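Local atomic coordinates of clan CA, family C40, NlpC/P60 superfamily cysteine peptidase (Trichomonas vaginalis, PDB entry 6BIO), a protein that probably acts as a cysteine peptidase of the NlpC/P60 superfamily, one of the laterally acquired peptidoglycan hydrolases that this protozoan directs against bacteria. Residues L9-I20 and I117-R127; V203-A214 and V269-T277. All blocks are in the same frame, centred on the assembly; numbering follows the deposited sequence. Where two conformers were deposited one is given.

The two contacts lie in different domains of one chain and follow each other in series, contact 1 closing before contact 2 opens. Contact 1 sets the N-terminal segment 9-20, which runs into strand 19-23, against strands 114-122 and 125-130 in the region of the bacterial SH3 domain. Contact 2 belongs to the NlpC/P60 domain, where strand 209-210 pairs with strand 269-274 at one side of a separate antiparallel sheet. Their centres are 29 Å apart, and about 10 Å separates their nearest atoms, so neither touches the other. The SH3-type part and the peptidase domain thus each contain one of the two contacts.

Contact 1 (L9-I20 and I117-R127); sequences LSASSSYQTQTI and ILDFNCDGFYR
Tyr15 reaches across to a carboxylate and a thiol at once, its hydroxyl donating to Asp119 while Cys122 lies against the ring. The Tyr15 OH to Asp119 OD2 distance is 2.7 Å, and the carboxylate oxygen, met on its syn side but well out of the carboxylate plane, sits at the ring edge. Cys122 places CB over one face, 4.1 Å from the Tyr15 ring centroid, a CH-pi contact, with SG meeting the ring obliquely. The ring thus lies between Cys122 CB and, over its opposite face, NE2 of Gln18 from its own segment, whose OE1 accepts from Arg67. Tyr15 turns CG away from its own N (chi1 -169°), which carries the ring toward Asp119 and Cys122.

A second polar site centres on the carbonyl of Gln18. Arg127 NH1 donates to Gln18 O over 2.8 Å, approaching from above the carbonyl plane, while NE adds a weak bond to the same oxygen. Thr17 CG2 sits 3.6 Å from Arg127 CZ over the centre of one guanidinium face, and Leu118 CB covers the other. The bend at chi3 (65°) turns the guanidinium so that its edge meets the carbonyl. Arg127 also marks a classic beta bulge, its O accepting from both Leu118 N and Asp119 N.

Waters bridge the segments: one joins Gln18 N to the Asp119 carboxylate (OD2), another Ile20 N to Leu118 O. Farther along, Ile20 CG1 lies 3.8 Å from Phe120 CD1 at the ring edge, and at the other end Leu9 CD1 lies 4.0 Å from Phe125 CZ.

Asp119 OD1 is engaged by His55 of strand 53-60. With Tyr15, water and His55 around it, Asp119 is probably kept ionised; direct and water-mediated polar bonds combine with apolar contacts to join the segment to the SH3 hairpin.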
loop_
_atom_site.group_PDB
_atom_site.type_symbol
_atom_site.label_atom_id
_atom_site.label_comp_id
_atom_site.label_asym_id
_atom_site.label_seq_id
_atom_site.Cartn_x
_atom_site.Cartn_y
_atom_site.Cartn_z
ATOM N N LEU A 9 -11.833 -17.410 8.717
ATOM C CA LEU A 9 -11.779 -16.246 9.588
ATOM C C LEU A 9 -11.497 -16.628 11.032
ATOM O O LEU A 9 -12.075 -17.579 11.568
ATOM C CB LEU A 9 -13.129 -15.522 9.538
ATOM C CG LEU A 9 -13.618 -15.059 8.177
ATOM C CD1 LEU A 9 -15.003 -14.450 8.286
ATOM C CD2 LEU A 9 -12.614 -14.046 7.581
ATOM N N SER A 10 -10.649 -15.846 11.682
ATOM C CA SER A 10 -10.428 -16.022 13.104
ATOM C C SER A 10 -11.714 -15.779 13.869
ATOM O O SER A 10 -12.545 -14.950 13.494
ATOM C CB SER A 10 -9.379 -15.062 13.616
ATOM O OG SER A 10 -9.051 -15.326 14.950
ATOM N N ALA A 11 -11.861 -16.500 14.967
ATOM C CA ALA A 11 -12.952 -16.277 15.906
ATOM C C ALA A 11 -12.703 -15.079 16.811
ATOM O O ALA A 11 -13.585 -14.731 17.601
ATOM C CB ALA A 11 -13.153 -17.531 16.754
ATOM N N SER A 12 -11.524 -14.463 16.749
ATOM C CA SER A 12 -11.228 -13.332 17.592
ATOM C C SER A 12 -10.648 -12.224 16.718
ATOM O O SER A 12 -10.122 -12.473 15.638
ATOM C CB SER A 12 -10.274 -13.781 18.706
ATOM O OG SER A 12 -10.164 -12.803 19.702
ATOM N N SER A 13 -10.780 -10.987 17.183
ATOM C CA SER A 13 -10.161 -9.869 16.491
ATOM C C SER A 13 -9.629 -8.838 17.474
ATOM O O SER A 13 -10.275 -8.534 18.469
ATOM C CB SER A 13 -11.135 -9.175 15.553
ATOM O OG SER A 13 -10.497 -8.050 14.956
ATOM N N SER A 14 -8.417 -8.364 17.202
ATOM C CA SER A 14 -7.842 -7.217 17.890
ATOM C C SER A 14 -7.854 -5.966 17.023
ATOM O O SER A 14 -7.200 -4.976 17.376
ATOM C CB SER A 14 -6.413 -7.508 18.369
ATOM O OG SER A 14 -5.521 -7.572 17.262
ATOM N N TYR A 15 -8.601 -5.978 15.919
ATOM C CA TYR A 15 -8.541 -4.893 14.943
ATOM C C TYR A 15 -9.177 -3.639 15.526
ATOM O O TYR A 15 -10.361 -3.647 15.877
ATOM C CB TYR A 15 -9.241 -5.320 13.654
ATOM C CG TYR A 15 -8.998 -4.375 12.484
ATOM C CD1 TYR A 15 -9.801 -3.281 12.275
ATOM C CD2 TYR A 15 -7.944 -4.571 11.632
ATOM C CE1 TYR A 15 -9.567 -2.395 11.230
ATOM C CE2 TYR A 15 -7.686 -3.699 10.591
ATOM C CZ TYR A 15 -8.479 -2.604 10.402
ATOM O OH TYR A 15 -8.128 -1.751 9.344
ATOM N N GLN A 16 -8.393 -2.567 15.636
ATOM C CA GLN A 16 -8.880 -1.343 16.230
ATOM C C GLN A 16 -9.620 -0.494 15.201
ATOM O O GLN A 16 -9.347 -0.516 13.998
ATOM C CB GLN A 16 -7.693 -0.574 16.812
ATOM C CG GLN A 16 -6.936 -1.328 17.887
ATOM C CD GLN A 16 -7.812 -1.706 19.074
ATOM O OE1 GLN A 16 -8.461 -0.845 19.697
ATOM N NE2 GLN A 16 -7.834 -2.995 19.399
ATOM N N THR A 17 -10.589 0.271 15.696
ATOM C CA THR A 17 -11.360 1.158 14.841
ATOM C C THR A 17 -10.457 2.185 14.180
ATOM O O THR A 17 -9.693 2.900 14.856
ATOM C CB THR A 17 -12.417 1.842 15.686
ATOM O OG1 THR A 17 -13.106 0.842 16.439
ATOM C CG2 THR A 17 -13.385 2.620 14.817
ATOM N N GLN A 18 -10.518 2.218 12.845
ATOM C CA GLN A 18 -9.666 3.091 12.052
ATOM C C GLN A 18 -10.494 3.756 10.966
ATOM O O GLN A 18 -11.568 3.294 10.603
ATOM C CB GLN A 18 -8.532 2.296 11.414
ATOM C CG GLN A 18 -7.557 1.786 12.428
ATOM C CD GLN A 18 -6.671 0.665 11.901
ATOM O OE1 GLN A 18 -5.792 0.885 11.060
ATOM N NE2 GLN A 18 -6.866 -0.545 12.429
ATOM N N THR A 19 -9.971 4.849 10.432
ATOM C CA THR A 19 -10.538 5.563 9.292
ATOM C C THR A 19 -9.500 5.587 8.179
ATOM O O THR A 19 -8.412 5.031 8.306
ATOM C CB THR A 19 -11.030 6.948 9.693
ATOM O OG1 THR A 19 -9.930 7.652 10.283
ATOM C CG2 THR A 19 -12.223 6.889 10.640
ATOM N N ILE A 20 -9.846 6.205 7.072
ATOM C CA ILE A 20 -9.008 6.248 5.872
ATOM C C ILE A 20 -8.461 7.643 5.740
ATOM O O ILE A 20 -9.216 8.604 5.811
ATOM C CB ILE A 20 -9.795 5.901 4.592
ATOM C CG1 ILE A 20 -10.435 4.528 4.753
ATOM C CG2 ILE A 20 -8.882 5.961 3.365
ATOM C CD1 ILE A 20 -11.394 4.154 3.654
ATOM N N ILE A 117 -18.146 3.408 3.002
ATOM C CA ILE A 117 -16.939 2.785 3.527
ATOM C C ILE A 117 -16.180 3.781 4.384
ATOM O O ILE A 117 -15.824 4.877 3.929
ATOM C CB ILE A 117 -16.063 2.240 2.380
ATOM C CG1 ILE A 117 -16.746 1.058 1.682
ATOM C CG2 ILE A 117 -14.631 1.916 2.882
ATOM C CD1 ILE A 117 -16.140 0.652 0.369
ATOM N N LEU A 118 -15.820 3.335 5.596
ATOM C CA LEU A 118 -15.041 4.079 6.571
ATOM C C LEU A 118 -13.642 3.532 6.754
ATOM O O LEU A 118 -12.753 4.288 7.194
ATOM C CB LEU A 118 -15.736 4.069 7.944
ATOM C CG LEU A 118 -17.186 4.594 7.930
ATOM C CD1 LEU A 118 -17.765 4.521 9.339
ATOM C CD2 LEU A 118 -17.308 5.972 7.420
ATOM N N ASP A 119 -13.425 2.244 6.483
ATOM C CA ASP A 119 -12.101 1.623 6.577
ATOM C C ASP A 119 -12.126 0.425 5.649
ATOM O O ASP A 119 -13.197 -0.093 5.303
ATOM C CB ASP A 119 -11.758 1.217 8.028
ATOM C CG ASP A 119 -10.326 0.834 8.203
ATOM O OD1 ASP A 119 -9.443 1.192 7.373
ATOM O OD2 ASP A 119 -10.014 0.197 9.238
ATOM N N PHE A 120 -10.936 0.019 5.218
ATOM C CA PHE A 120 -10.784 -1.022 4.220
ATOM C C PHE A 120 -9.727 -2.021 4.653
ATOM O O PHE A 120 -8.890 -1.743 5.491
ATOM C CB PHE A 120 -10.422 -0.442 2.845
ATOM C CG PHE A 120 -9.037 0.156 2.828
ATOM C CD1 PHE A 120 -8.785 1.390 3.410
ATOM C CD2 PHE A 120 -7.961 -0.518 2.276
ATOM C CE1 PHE A 120 -7.540 1.918 3.470
ATOM C CE2 PHE A 120 -6.667 0.020 2.334
ATOM C CZ PHE A 120 -6.468 1.232 2.920
ATOM N N ASN A 121 -9.732 -3.194 4.025
ATOM C CA ASN A 121 -8.727 -4.225 4.259
ATOM C C ASN A 121 -8.708 -4.645 5.711
ATOM O O ASN A 121 -7.665 -4.963 6.270
ATOM C CB ASN A 121 -7.337 -3.808 3.773
ATOM C CG ASN A 121 -6.360 -4.953 3.673
ATOM O OD1 ASN A 121 -6.734 -6.096 3.461
ATOM N ND2 ASN A 121 -5.076 -4.632 3.744
ATOM N N CYS A 122 -9.911 -4.711 6.304
ATOM C CA CYS A 122 -10.044 -5.070 7.720
ATOM C C CYS A 122 -10.188 -6.586 7.866
ATOM O O CYS A 122 -11.246 -7.104 8.199
ATOM C CB CYS A 122 -11.237 -4.364 8.351
ATOM S SG CYS A 122 -11.481 -2.645 7.862
ATOM N N ASP A 123 -9.106 -7.296 7.566
ATOM C CA ASP A 123 -9.054 -8.743 7.736
ATOM C C ASP A 123 -10.225 -9.448 7.061
ATOM O O ASP A 123 -10.859 -10.347 7.644
ATOM C CB ASP A 123 -8.975 -9.107 9.210
ATOM C CG ASP A 123 -7.752 -8.521 9.883
ATOM O OD1 ASP A 123 -6.755 -8.229 9.215
ATOM O OD2 ASP A 123 -7.795 -8.297 11.083
ATOM N N GLY A 124 -10.524 -9.044 5.825
ATOM C CA GLY A 124 -11.585 -9.658 5.037
ATOM C C GLY A 124 -12.893 -8.902 5.066
ATOM O O GLY A 124 -13.859 -9.364 4.441
ATOM N N PHE A 125 -12.911 -7.707 5.667
ATOM C CA PHE A 125 -14.099 -6.885 5.852
ATOM C C PHE A 125 -13.792 -5.437 5.483
ATOM O O PHE A 125 -12.646 -5.004 5.565
ATOM C CB PHE A 125 -14.583 -6.885 7.314
ATOM C CG PHE A 125 -15.037 -8.237 7.839
ATOM C CD1 PHE A 125 -14.115 -9.208 8.219
ATOM C CD2 PHE A 125 -16.395 -8.483 8.079
ATOM C CE1 PHE A 125 -14.555 -10.414 8.743
ATOM C CE2 PHE A 125 -16.826 -9.688 8.587
ATOM C CZ PHE A 125 -15.894 -10.655 8.928
ATOM N N TYR A 126 -14.828 -4.660 5.129
ATOM C CA TYR A 126 -14.802 -3.202 5.209
ATOM C C TYR A 126 -15.474 -2.800 6.510
ATOM O O TYR A 126 -16.383 -3.494 6.993
ATOM C CB TYR A 126 -15.576 -2.537 4.055
ATOM C CG TYR A 126 -14.952 -2.674 2.681
ATOM C CD1 TYR A 126 -13.958 -1.794 2.256
ATOM C CD2 TYR A 126 -15.336 -3.690 1.817
ATOM C CE1 TYR A 126 -13.387 -1.908 1.032
ATOM C CE2 TYR A 126 -14.772 -3.794 0.555
ATOM C CZ TYR A 126 -13.803 -2.899 0.173
ATOM O OH TYR A 126 -13.183 -2.957 -1.037
ATOM N N ARG A 127 -15.134 -1.625 7.009
ATOM C CA ARG A 127 -15.940 -1.000 8.039
ATOM C C ARG A 127 -16.816 0.016 7.342
ATOM O O ARG A 127 -16.323 0.796 6.532
ATOM C CB ARG A 127 -15.099 -0.338 9.124
ATOM C CG ARG A 127 -15.939 0.012 10.359
ATOM C CD ARG A 127 -15.106 0.477 11.568
ATOM N NE ARG A 127 -14.423 1.725 11.327
ATOM C CZ ARG A 127 -14.926 2.926 11.609
ATOM N NH1 ARG A 127 -14.219 4.010 11.330
ATOM N NH2 ARG A 127 -16.141 3.044 12.136
HETATM O O HOH W 1 -9.672 -9.294 12.704
HETATM O O HOH W 2 -11.954 0.226 11.281
HETATM O O HOH W 3 -12.784 6.993 6.865
#

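Contact 2 (V203-A214 and V269-T277); sequences VQDLHGQLIEDA and VSTIRRYWT
Arg273 threads its side chain against the type I turn Gln204-His207. A bend at chi2 (-63°) folds the chain back so that the guanidinium can reach two backbone carbonyls: Arg273 NH1 donates to Gly208 O at 3.0 Å, while NE and NH2 both make weak bonds to Asp205 O. Leu210 CD1 lies over the centre of one guanidinium face, and the backbone of Leu206 and His207 covers the opposite one. NE also donates to Thr271 OG1, which steadies the group from its own strand.

Asp205 extends the same network. Its CG lies opposite the backbone N (chi1 -178°), which carries Asp205 OD1 to within 2.7 Å of Ser270 OG, a hydrogen bond met on the syn side but well out of the carboxylate plane; Thr224 of strand 222-225 gives OD1 another partner.

On the neighbouring side of Arg273, Tyr275 sets its ring face against Gly208. Gly208 CA stands 3.9 Å from the Tyr275 ring centroid, almost on the ring normal, a CH-pi contact for which the lack of a side chain leaves room. Tyr275 OH donates to Gln204 O over 2.8 Å, lying in the carbonyl plane on a lone pair.

The other face of the strand pair carries Gln209 and Arg274, whose side chains run alongside each other. Ile211 brings CD1 over the centre of the Arg274 guanidinium, 3.5 Å from Arg274 CZ, while Asp221 forms a salt bridge with Arg274 NH2. Ile272 CD1 rests 4.0 Å from Ala214 CB.

Backbone bonds set the register: Gln209 and Arg274 form an antiparallel hydrogen-bonded pair, Leu210 and Arg273 a non-hydrogen-bonded one, and Ile211 N donates to Ile272 O. This places the short strand 209-210 at the margin of the central antiparallel sheet of the NlpC/P60 peptidase fold.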
loop_
_atom_site.group_PDB
_atom_site.type_symbol
_atom_site.label_atom_id
_atom_site.label_comp_id
_atom_site.label_asym_id
_atom_site.label_seq_id
_atom_site.Cartn_x
_atom_site.Cartn_y
_atom_site.Cartn_z
ATOM N N VAL A 203 17.460 1.038 1.245
ATOM C CA VAL A 203 16.704 0.482 2.344
ATOM C C VAL A 203 15.720 -0.574 1.874
ATOM O O VAL A 203 15.522 -1.593 2.545
ATOM C CB VAL A 203 16.044 1.599 3.172
ATOM C CG1 VAL A 203 15.312 1.005 4.358
ATOM C CG2 VAL A 203 17.112 2.534 3.664
ATOM N N GLN A 204 15.117 -0.357 0.704
ATOM C CA GLN A 204 14.274 -1.390 0.118
ATOM C C GLN A 204 15.045 -2.689 -0.040
ATOM O O GLN A 204 14.490 -3.777 0.107
ATOM C CB GLN A 204 13.756 -0.912 -1.235
ATOM C CG GLN A 204 12.780 0.248 -1.091
ATOM C CD GLN A 204 12.412 0.906 -2.412
ATOM O OE1 GLN A 204 12.926 0.546 -3.476
ATOM N NE2 GLN A 204 11.515 1.845 -2.361
ATOM N N ASP A 205 16.345 -2.570 -0.293
ATOM C CA ASP A 205 17.281 -3.695 -0.424
ATOM C C ASP A 205 17.385 -4.548 0.822
ATOM O O ASP A 205 17.936 -5.651 0.745
ATOM C CB ASP A 205 18.664 -3.114 -0.729
ATOM C CG ASP A 205 19.751 -4.170 -0.936
ATOM O OD1 ASP A 205 19.671 -4.906 -1.947
ATOM O OD2 ASP A 205 20.694 -4.156 -0.099
ATOM N N LEU A 206 16.955 -4.042 1.979
ATOM C CA LEU A 206 17.245 -4.654 3.279
ATOM C C LEU A 206 16.049 -5.354 3.880
ATOM O O LEU A 206 16.163 -5.919 4.981
ATOM C CB LEU A 206 17.758 -3.600 4.268
ATOM C CG LEU A 206 18.986 -2.806 3.839
ATOM C CD1 LEU A 206 19.317 -1.803 4.895
ATOM C CD2 LEU A 206 20.179 -3.740 3.592
ATOM N N HIS A 207 14.894 -5.309 3.206
ATOM C CA HIS A 207 13.653 -5.860 3.759
ATOM C C HIS A 207 12.917 -6.625 2.681
ATOM O O HIS A 207 13.298 -6.618 1.521
ATOM C CB HIS A 207 12.778 -4.760 4.393
ATOM C CG HIS A 207 13.517 -3.953 5.413
ATOM N ND1 HIS A 207 13.731 -4.400 6.703
ATOM C CD2 HIS A 207 14.142 -2.756 5.319
ATOM C CE1 HIS A 207 14.450 -3.503 7.357
ATOM N NE2 HIS A 207 14.705 -2.491 6.540
ATOM N N GLY A 208 11.797 -7.218 3.062
ATOM C CA GLY A 208 11.087 -8.144 2.212
ATOM C C GLY A 208 11.748 -9.506 2.212
ATOM O O GLY A 208 12.894 -9.675 2.612
ATOM N N GLN A 209 11.029 -10.486 1.692
ATOM C CA GLN A 209 11.558 -11.836 1.650
ATOM C C GLN A 209 12.660 -11.891 0.598
ATOM O O GLN A 209 12.481 -11.473 -0.543
ATOM C CB GLN A 209 10.422 -12.806 1.295
ATOM C CG GLN A 209 10.830 -14.282 1.127
ATOM C CD GLN A 209 9.690 -15.099 0.512
ATOM O OE1 GLN A 209 8.555 -14.618 0.375
ATOM N NE2 GLN A 209 9.994 -16.320 0.115
ATOM N N LEU A 210 13.794 -12.457 0.953
ATOM C CA LEU A 210 14.929 -12.537 0.042
ATOM C C LEU A 210 14.757 -13.703 -0.921
ATOM O O LEU A 210 14.596 -14.846 -0.493
ATOM C CB LEU A 210 16.205 -12.716 0.862
ATOM C CG LEU A 210 17.528 -12.715 0.104
ATOM C CD1 LEU A 210 17.726 -11.400 -0.604
ATOM C CD2 LEU A 210 18.706 -12.990 1.042
ATOM N N ILE A 211 14.776 -13.417 -2.216
ATOM C CA ILE A 211 14.669 -14.432 -3.260
ATOM C C ILE A 211 16.097 -14.655 -3.771
ATOM O O ILE A 211 16.626 -13.858 -4.543
ATOM C CB ILE A 211 13.724 -13.997 -4.391
ATOM C CG1 ILE A 211 12.351 -13.541 -3.844
ATOM C CG2 ILE A 211 13.562 -15.148 -5.395
ATOM C CD1 ILE A 211 11.597 -14.615 -3.099
ATOM N N GLU A 212 16.733 -15.735 -3.337
ATOM C CA GLU A 212 18.166 -15.858 -3.545
ATOM C C GLU A 212 18.536 -16.249 -4.975
ATOM O O GLU A 212 19.607 -15.865 -5.443
ATOM C CB GLU A 212 18.728 -16.885 -2.566
ATOM C CG GLU A 212 20.227 -16.969 -2.615
ATOM C CD GLU A 212 20.785 -17.866 -1.512
ATOM O OE1 GLU A 212 19.977 -18.511 -0.808
ATOM O OE2 GLU A 212 22.025 -17.906 -1.334
ATOM N N ASP A 213 17.688 -17.012 -5.673
ATOM C CA ASP A 213 17.934 -17.464 -7.041
ATOM C C ASP A 213 16.995 -16.729 -7.989
ATOM O O ASP A 213 15.773 -16.822 -7.855
ATOM C CB ASP A 213 17.718 -18.979 -7.099
ATOM C CG ASP A 213 17.882 -19.576 -8.497
ATOM O OD1 ASP A 213 18.227 -18.863 -9.465
ATOM O OD2 ASP A 213 17.644 -20.806 -8.614
ATOM N N ALA A 214 17.561 -15.962 -8.924
ATOM C CA ALA A 214 16.774 -15.233 -9.913
ATOM C C ALA A 214 15.791 -16.114 -10.664
ATOM O O ALA A 214 14.777 -15.600 -11.142
ATOM C CB ALA A 214 17.687 -14.517 -10.905
ATOM N N VAL A 269 22.963 -6.870 -9.854
ATOM C CA VAL A 269 21.903 -7.005 -8.872
ATOM C C VAL A 269 22.517 -7.057 -7.481
ATOM O O VAL A 269 23.533 -7.722 -7.254
ATOM C CB VAL A 269 21.133 -8.306 -9.127
ATOM C CG1 VAL A 269 20.173 -8.552 -7.980
ATOM C CG2 VAL A 269 20.378 -8.222 -10.444
ATOM N N SER A 270 21.842 -6.416 -6.530
ATOM C CA SER A 270 22.154 -6.566 -5.098
ATOM C C SER A 270 21.263 -7.647 -4.504
ATOM O O SER A 270 21.745 -8.720 -4.160
ATOM C CB SER A 270 21.985 -5.245 -4.369
ATOM O OG SER A 270 22.153 -5.427 -3.005
ATOM N N THR A 271 19.958 -7.389 -4.380
ATOM C CA THR A 271 19.033 -8.425 -3.937
ATOM C C THR A 271 17.738 -8.365 -4.730
ATOM O O THR A 271 17.393 -7.354 -5.350
ATOM C CB THR A 271 18.710 -8.382 -2.404
ATOM O OG1 THR A 271 17.963 -7.231 -2.067
ATOM C CG2 THR A 271 19.971 -8.488 -1.538
ATOM N N ILE A 272 17.033 -9.484 -4.698
ATOM C CA ILE A 272 15.650 -9.616 -5.161
ATOM C C ILE A 272 14.793 -9.783 -3.919
ATOM O O ILE A 272 15.044 -10.679 -3.099
ATOM C CB ILE A 272 15.495 -10.819 -6.106
ATOM C CG1 ILE A 272 16.462 -10.691 -7.312
ATOM C CG2 ILE A 272 14.028 -10.926 -6.549
ATOM C CD1 ILE A 272 16.575 -11.965 -8.096
ATOM N N ARG A 273 13.779 -8.919 -3.774
ATOM C CA ARG A 273 12.997 -8.868 -2.551
ATOM C C ARG A 273 11.511 -8.966 -2.876
ATOM O O ARG A 273 11.007 -8.281 -3.786
ATOM C CB ARG A 273 13.235 -7.561 -1.790
ATOM C CG ARG A 273 14.638 -7.369 -1.266
ATOM C CD ARG A 273 15.017 -8.409 -0.268
ATOM N NE ARG A 273 16.282 -8.094 0.385
ATOM C CZ ARG A 273 16.641 -8.530 1.585
ATOM N NH1 ARG A 273 15.806 -9.244 2.317
ATOM N NH2 ARG A 273 17.848 -8.197 2.068
ATOM N N ARG A 274 10.815 -9.792 -2.104
ATOM C CA ARG A 274 9.394 -10.081 -2.296
ATOM C C ARG A 274 8.631 -9.500 -1.107
ATOM O O ARG A 274 8.726 -9.999 0.023
ATOM C CB ARG A 274 9.187 -11.590 -2.415
ATOM C CG ARG A 274 7.722 -11.979 -2.540
ATOM C CD ARG A 274 7.549 -13.422 -2.992
ATOM N NE ARG A 274 8.226 -13.628 -4.274
ATOM C CZ ARG A 274 8.581 -14.800 -4.779
ATOM N NH1 ARG A 274 8.279 -15.940 -4.158
ATOM N NH2 ARG A 274 9.237 -14.838 -5.938
ATOM N N TYR A 275 7.917 -8.415 -1.362
ATOM C CA TYR A 275 7.163 -7.718 -0.333
ATOM C C TYR A 275 5.711 -8.153 -0.274
ATOM O O TYR A 275 4.997 -7.751 0.646
ATOM C CB TYR A 275 7.252 -6.206 -0.549
ATOM C CG TYR A 275 8.542 -5.597 -0.065
ATOM C CD1 TYR A 275 9.682 -5.596 -0.845
ATOM C CD2 TYR A 275 8.596 -4.989 1.173
ATOM C CE1 TYR A 275 10.855 -5.000 -0.377
ATOM C CE2 TYR A 275 9.770 -4.404 1.642
ATOM C CZ TYR A 275 10.888 -4.419 0.860
ATOM O OH TYR A 275 12.006 -3.751 1.323
ATOM N N TRP A 276 5.238 -8.929 -1.245
ATOM C CA TRP A 276 3.896 -9.488 -1.236
ATOM C C TRP A 276 3.921 -10.866 -0.599
ATOM O O TRP A 276 4.944 -11.559 -0.605
ATOM C CB TRP A 276 3.349 -9.566 -2.663
ATOM C CG TRP A 276 4.184 -10.333 -3.658
ATOM C CD1 TRP A 276 5.250 -9.873 -4.387
ATOM C CD2 TRP A 276 4.013 -11.694 -4.011
ATOM N NE1 TRP A 276 5.726 -10.870 -5.192
ATOM C CE2 TRP A 276 4.980 -12.003 -4.983
ATOM C CE3 TRP A 276 3.119 -12.686 -3.615
ATOM C CZ2 TRP A 276 5.071 -13.254 -5.556
ATOM C CZ3 TRP A 276 3.227 -13.919 -4.176
ATOM C CH2 TRP A 276 4.190 -14.204 -5.126
ATOM N N THR A 277 2.799 -11.236 0.011
ATOM C CA THR A 277 2.744 -12.490 0.751
ATOM C C THR A 277 1.542 -13.332 0.414
ATOM O O THR A 277 1.440 -14.456 0.914
ATOM C CB THR A 277 2.714 -12.260 2.272
ATOM O OG1 THR A 277 1.475 -11.677 2.626
ATOM C CG2 THR A 277 3.825 -11.375 2.735
HETATM O O HOH W 4 6.873 -12.408 1.228
#